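Local coordinates for serine protease pet (Escherichia coli, PDB 4OM9), which is a secreted autotransporter enterotoxin of enteroaggregative strains, a serine protease that probably cleaves the host cytoskeletal protein alpha-fodrin, at residues Y473-L487 / L498-A512. Numbering follows the deposited sequence.
Sequences YHGNVDGNVRLEHHL and LDGDIQANSISIKNA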
loop_
_atom_site.group_PDB
_atom_site.type_symbol
_atom_site.label_atom_id
_atom_site.label_comp_id
_atom_site.label_asym_id
_atom_site.label_seq_id
_atom_site.Cartn_x
_atom_site.Cartn_y
_atom_site.Cartn_z
ATOM N N TYR A 473 9.001 -9.062 -0.249
ATOM C CA TYR A 473 8.289 -9.308 0.992
ATOM C C TYR A 473 6.892 -8.748 0.808
ATOM O O TYR A 473 6.728 -7.532 0.597
ATOM C CB TYR A 473 9.000 -8.664 2.189
ATOM C CG TYR A 473 8.255 -8.806 3.503
ATOM C CD1 TYR A 473 7.818 -10.064 3.956
ATOM C CD2 TYR A 473 8.008 -7.692 4.308
ATOM C CE1 TYR A 473 7.141 -10.193 5.158
ATOM C CE2 TYR A 473 7.331 -7.808 5.508
ATOM C CZ TYR A 473 6.904 -9.062 5.936
ATOM O OH TYR A 473 6.220 -9.177 7.132
ATOM N N HIS A 474 5.899 -9.643 0.827
ATOM C CA HIS A 474 4.501 -9.281 0.670
ATOM C C HIS A 474 3.854 -8.866 2.000
ATOM O O HIS A 474 2.746 -8.339 2.011
ATOM C CB HIS A 474 3.702 -10.446 0.084
ATOM C CG HIS A 474 3.964 -10.733 -1.371
ATOM N ND1 HIS A 474 3.780 -9.799 -2.374
ATOM C CD2 HIS A 474 4.302 -11.893 -1.990
ATOM C CE1 HIS A 474 4.042 -10.360 -3.547
ATOM N NE2 HIS A 474 4.357 -11.625 -3.340
ATOM N N GLY A 475 4.520 -9.134 3.124
ATOM C CA GLY A 475 3.930 -8.889 4.436
ATOM C C GLY A 475 4.198 -7.498 4.995
ATOM O O GLY A 475 4.735 -6.625 4.298
ATOM N N ASN A 476 3.852 -7.279 6.262
ATOM C CA ASN A 476 4.069 -5.966 6.863
ATOM C C ASN A 476 5.128 -5.934 7.976
ATOM O O ASN A 476 5.666 -6.965 8.385
ATOM C CB ASN A 476 2.761 -5.414 7.420
ATOM C CG ASN A 476 1.601 -5.618 6.481
ATOM O OD1 ASN A 476 1.569 -5.049 5.391
ATOM N ND2 ASN A 476 0.629 -6.440 6.900
ATOM N N VAL A 477 5.424 -4.718 8.427
ATOM C CA VAL A 477 6.239 -4.459 9.594
ATOM C C VAL A 477 5.591 -3.349 10.409
ATOM O O VAL A 477 5.229 -2.291 9.869
ATOM C CB VAL A 477 7.696 -4.021 9.227
ATOM C CG1 VAL A 477 8.476 -3.649 10.486
ATOM C CG2 VAL A 477 8.413 -5.106 8.455
ATOM N N ASP A 478 5.451 -3.562 11.709
ATOM C CA ASP A 478 5.132 -2.448 12.581
ATOM C C ASP A 478 5.674 -2.742 13.974
ATOM O O ASP A 478 6.421 -3.697 14.161
ATOM C CB ASP A 478 3.622 -2.155 12.590
ATOM C CG ASP A 478 2.800 -3.239 13.275
ATOM O OD1 ASP A 478 3.357 -4.167 13.894
ATOM O OD2 ASP A 478 1.562 -3.145 13.212
ATOM N N GLY A 479 5.304 -1.916 14.944
ATOM C CA GLY A 479 5.862 -2.035 16.275
ATOM C C GLY A 479 7.298 -1.543 16.391
ATOM O O GLY A 479 7.798 -0.799 15.537
ATOM N N ASN A 480 7.960 -1.985 17.456
ATOM C CA ASN A 480 9.271 -1.482 17.844
ATOM C C ASN A 480 10.403 -2.202 17.117
ATOM O O ASN A 480 11.173 -2.944 17.725
ATOM C CB ASN A 480 9.440 -1.608 19.360
ATOM C CG ASN A 480 10.695 -0.921 19.873
ATOM O OD1 ASN A 480 11.242 -0.037 19.218
ATOM N ND2 ASN A 480 11.157 -1.329 21.056
ATOM N N VAL A 481 10.503 -1.955 15.813
ATOM C CA VAL A 481 11.412 -2.694 14.950
ATOM C C VAL A 481 12.382 -1.757 14.198
ATOM O O VAL A 481 12.055 -0.610 13.892
ATOM C CB VAL A 481 10.611 -3.543 13.933
ATOM C CG1 VAL A 481 11.519 -4.284 12.979
ATOM C CG2 VAL A 481 9.650 -4.530 14.654
ATOM N N ARG A 482 13.581 -2.245 13.920
ATOM C CA ARG A 482 14.461 -1.588 12.969
ATOM C C ARG A 482 14.740 -2.591 11.874
ATOM O O ARG A 482 14.985 -3.767 12.165
ATOM C CB ARG A 482 15.753 -1.112 13.627
ATOM C CG ARG A 482 16.916 -0.924 12.683
ATOM C CD ARG A 482 18.155 -0.547 13.482
ATOM N NE ARG A 482 19.374 -0.522 12.678
ATOM C CZ ARG A 482 19.893 0.572 12.129
ATOM N NH1 ARG A 482 19.295 1.750 12.273
ATOM N NH2 ARG A 482 21.020 0.487 11.434
ATOM N N LEU A 483 14.672 -2.132 10.622
ATOM C CA LEU A 483 14.847 -3.003 9.465
ATOM C C LEU A 483 16.168 -2.742 8.777
ATOM O O LEU A 483 16.453 -1.598 8.446
ATOM C CB LEU A 483 13.718 -2.795 8.469
ATOM C CG LEU A 483 13.823 -3.526 7.128
ATOM C CD1 LEU A 483 13.833 -5.013 7.316
ATOM C CD2 LEU A 483 12.655 -3.169 6.260
ATOM N N GLU A 484 16.949 -3.796 8.539
ATOM C CA GLU A 484 18.243 -3.663 7.888
ATOM C C GLU A 484 18.391 -4.557 6.669
ATOM O O GLU A 484 18.164 -5.749 6.738
ATOM C CB GLU A 484 19.384 -3.958 8.881
ATOM C CG GLU A 484 19.400 -3.028 10.066
ATOM C CD GLU A 484 20.568 -3.249 10.999
ATOM O OE1 GLU A 484 21.370 -4.173 10.754
ATOM O OE2 GLU A 484 20.681 -2.494 11.990
ATOM N N HIS A 485 18.807 -3.987 5.550
ATOM C CA HIS A 485 19.144 -4.780 4.372
ATOM C C HIS A 485 20.640 -4.548 4.069
ATOM O O HIS A 485 20.972 -3.764 3.199
ATOM C CB HIS A 485 18.228 -4.377 3.209
ATOM C CG HIS A 485 18.462 -5.119 1.931
ATOM N ND1 HIS A 485 18.611 -6.486 1.871
ATOM C CD2 HIS A 485 18.525 -4.683 0.652
ATOM C CE1 HIS A 485 18.770 -6.859 0.616
ATOM N NE2 HIS A 485 18.721 -5.783 -0.146
ATOM N N HIS A 486 21.525 -5.204 4.834
ATOM C CA HIS A 486 22.984 -5.028 4.735
ATOM C C HIS A 486 23.690 -6.201 4.061
ATOM O O HIS A 486 23.470 -7.367 4.410
ATOM C CB HIS A 486 23.604 -4.850 6.115
ATOM C CG HIS A 486 23.098 -3.664 6.874
ATOM N ND1 HIS A 486 23.513 -3.380 8.151
ATOM C CD2 HIS A 486 22.221 -2.690 6.523
ATOM C CE1 HIS A 486 22.920 -2.266 8.567
ATOM N NE2 HIS A 486 22.131 -1.834 7.601
ATOM N N LEU A 487 24.559 -5.901 3.110
ATOM C CA LEU A 487 25.418 -6.933 2.547
ATOM C C LEU A 487 26.867 -6.484 2.656
ATOM O O LEU A 487 27.138 -5.287 2.733
ATOM C CB LEU A 487 25.031 -7.244 1.106
ATOM C CG LEU A 487 23.834 -8.197 1.035
ATOM C CD1 LEU A 487 23.374 -8.395 -0.374
ATOM C CD2 LEU A 487 24.242 -9.527 1.625
ATOM N N LEU A 498 9.642 -4.215 -0.987
ATOM C CA LEU A 498 8.583 -4.271 0.012
ATOM C C LEU A 498 7.261 -3.885 -0.641
ATOM O O LEU A 498 7.145 -2.764 -1.193
ATOM C CB LEU A 498 8.889 -3.354 1.192
ATOM C CG LEU A 498 9.899 -3.773 2.283
ATOM C CD1 LEU A 498 10.535 -5.179 2.075
ATOM C CD2 LEU A 498 10.966 -2.711 2.486
ATOM N N ASP A 499 6.307 -4.822 -0.584
ATOM C CA ASP A 499 4.968 -4.786 -1.210
ATOM C C ASP A 499 3.853 -4.483 -0.235
ATOM O O ASP A 499 2.678 -4.355 -0.632
ATOM C CB ASP A 499 4.619 -6.157 -1.824
ATOM C CG ASP A 499 4.392 -6.088 -3.286
ATOM O OD1 ASP A 499 4.614 -4.997 -3.828
ATOM O OD2 ASP A 499 4.022 -7.105 -3.899
ATOM N N GLY A 500 4.197 -4.509 1.050
ATOM C CA GLY A 500 3.218 -4.335 2.106
ATOM C C GLY A 500 3.461 -3.047 2.864
ATOM O O GLY A 500 4.270 -2.220 2.452
ATOM N N ASP A 501 2.759 -2.882 3.976
ATOM C CA ASP A 501 2.919 -1.697 4.804
ATOM C C ASP A 501 4.098 -1.851 5.755
ATOM O O ASP A 501 4.255 -2.892 6.422
ATOM C CB ASP A 501 1.636 -1.417 5.591
ATOM C CG ASP A 501 0.488 -1.081 4.694
ATOM O OD1 ASP A 501 0.638 -0.141 3.880
ATOM O OD2 ASP A 501 -0.556 -1.764 4.779
ATOM N N ILE A 502 4.913 -0.806 5.816
ATOM C CA ILE A 502 6.103 -0.784 6.640
ATOM C C ILE A 502 6.084 0.386 7.608
ATOM O O ILE A 502 6.153 1.552 7.193
ATOM C CB ILE A 502 7.377 -0.680 5.799
ATOM C CG1 ILE A 502 7.467 -1.850 4.823
ATOM C CG2 ILE A 502 8.595 -0.693 6.716
ATOM C CD1 ILE A 502 7.827 -3.191 5.532
ATOM N N GLN A 503 5.990 0.064 8.893
ATOM C CA GLN A 503 6.083 1.034 9.971
ATOM C C GLN A 503 7.274 0.639 10.823
ATOM O O GLN A 503 7.239 -0.391 11.496
ATOM C CB GLN A 503 4.794 1.058 10.801
ATOM C CG GLN A 503 4.874 1.860 12.087
ATOM C CD GLN A 503 5.081 3.335 11.829
ATOM O OE1 GLN A 503 4.232 3.993 11.216
ATOM N NE2 GLN A 503 6.230 3.869 12.272
ATOM N N ALA A 504 8.331 1.437 10.789
ATOM C CA ALA A 504 9.573 1.072 11.452
ATOM C C ALA A 504 10.243 2.276 12.106
ATOM O O ALA A 504 10.135 3.397 11.609
ATOM C CB ALA A 504 10.522 0.418 10.454
ATOM N N ASN A 505 10.933 2.047 13.223
ATOM C CA ASN A 505 11.705 3.110 13.848
ATOM C C ASN A 505 12.659 3.688 12.823
ATOM O O ASN A 505 12.708 4.891 12.620
ATOM C CB ASN A 505 12.479 2.596 15.061
ATOM C CG ASN A 505 11.590 1.872 16.062
ATOM O OD1 ASN A 505 10.436 2.241 16.263
ATOM N ND2 ASN A 505 12.129 0.832 16.686
ATOM N N SER A 506 13.398 2.814 12.153
ATOM C CA SER A 506 14.362 3.255 11.164
ATOM C C SER A 506 14.652 2.132 10.202
ATOM O O SER A 506 14.273 0.989 10.437
ATOM C CB SER A 506 15.665 3.736 11.819
ATOM O OG SER A 506 16.358 2.664 12.442
ATOM N N ILE A 507 15.316 2.472 9.106
ATOM C CA ILE A 507 15.636 1.504 8.074
ATOM C C ILE A 507 17.046 1.783 7.601
ATOM O O ILE A 507 17.400 2.933 7.328
ATOM C CB ILE A 507 14.663 1.573 6.875
ATOM C CG1 ILE A 507 13.246 1.151 7.277
ATOM C CG2 ILE A 507 15.156 0.697 5.744
ATOM C CD1 ILE A 507 12.195 1.403 6.177
ATOM N N SER A 508 17.856 0.739 7.504
ATOM C CA SER A 508 19.232 0.925 7.087
ATOM C C SER A 508 19.592 -0.032 5.962
ATOM O O SER A 508 19.329 -1.229 6.036
ATOM C CB SER A 508 20.175 0.752 8.271
ATOM O OG SER A 508 21.385 0.182 7.836
ATOM N N ILE A 509 20.199 0.534 4.926
ATOM C CA ILE A 509 20.493 -0.141 3.677
ATOM C C ILE A 509 21.949 0.033 3.311
ATOM O O ILE A 509 22.406 1.153 3.140
ATOM C CB ILE A 509 19.679 0.433 2.536
ATOM C CG1 ILE A 509 18.249 0.711 2.979
ATOM C CG2 ILE A 509 19.739 -0.487 1.348
ATOM C CD1 ILE A 509 17.441 -0.531 3.154
ATOM N N LYS A 510 22.674 -1.067 3.163
ATOM C CA LYS A 510 24.077 -0.998 2.793
ATOM C C LYS A 510 24.359 -2.016 1.712
ATOM O O LYS A 510 24.041 -3.203 1.875
ATOM C CB LYS A 510 24.976 -1.235 4.007
ATOM C CG LYS A 510 24.834 -0.180 5.080
ATOM C CD LYS A 510 25.562 -0.563 6.367
ATOM C CE LYS A 510 24.909 0.122 7.558
ATOM N NZ LYS A 510 25.889 0.682 8.518
ATOM N N ASN A 511 24.902 -1.525 0.598
ATOM C CA ASN A 511 25.471 -2.348 -0.461
ATOM C C ASN A 511 24.463 -3.113 -1.325
ATOM O O ASN A 511 24.872 -3.795 -2.263
ATOM C CB ASN A 511 26.496 -3.340 0.140
ATOM C CG ASN A 511 27.864 -2.684 0.416
ATOM O OD1 ASN A 511 28.254 -1.745 -0.268
ATOM N ND2 ASN A 511 28.585 -3.185 1.422
ATOM N N ALA A 512 23.168 -2.988 -1.036
ATOM C CA ALA A 512 22.133 -3.756 -1.753
ATOM C C ALA A 512 20.839 -2.953 -1.891
ATOM O O ALA A 512 20.437 -2.277 -0.960
ATOM C CB ALA A 512 21.854 -5.088 -1.027
HETATM O O HOH W 1 6.658 -5.494 2.617
HETATM O O HOH W 2 1.442 -7.266 -0.352
HETATM O O HOH W 3 8.624 1.829 18.147
#
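Leu483 and His485 meet Ile507, Ile509 and Ala512 across two successive coils of the right-handed parallel beta-helix, the stalk of autotransporter passenger domains. Strands 481-486 and 506-510 run parallel, their axes 4.7 Å apart at the closest. The backbone of 506-510 alternately accepts from and donates to Leu483 and His485, and finally accepts from Leu487 N. Leu483, His485, Ile507 and Ile509 point to one face of this pair, the inside of the coil. Of all the residues here, Leu483 has the largest area buried by the other segment. Leu483 CB packs on Ile507 CG1, and Leu483 CD2 meets Leu498 CD2 of another wall tip to tip at 4.2 Å. Leu463 of the preceding coil also touches Leu483. The His485 ring, its CG anti to the backbone N (chi1 -180°), brings NE2 to 3.3 Å from Ala512 CB. This ring is buried, and both its nitrogens are hydrogen-bonded to backbone oxygens, ND1 to Val465 O and NE2 to Ala494 O. That fixes its rotation. Arg482, Glu484, His486, Ser506, Ser508 and Lys510 point to the other face. There Ser508 CB lies 3.3 Å from Arg482 NH2. The extended chain of Arg482 brings NH1 to Ser506 OG, a hydrogen bond of 3.1 Å, with the hydroxyl oxygen 24° out of the guanidinium plane. Lys510 crosses the His486 ring obliquely and sets CE over one face, a CH-pi contact with CE 3.6 Å from the ring centroid.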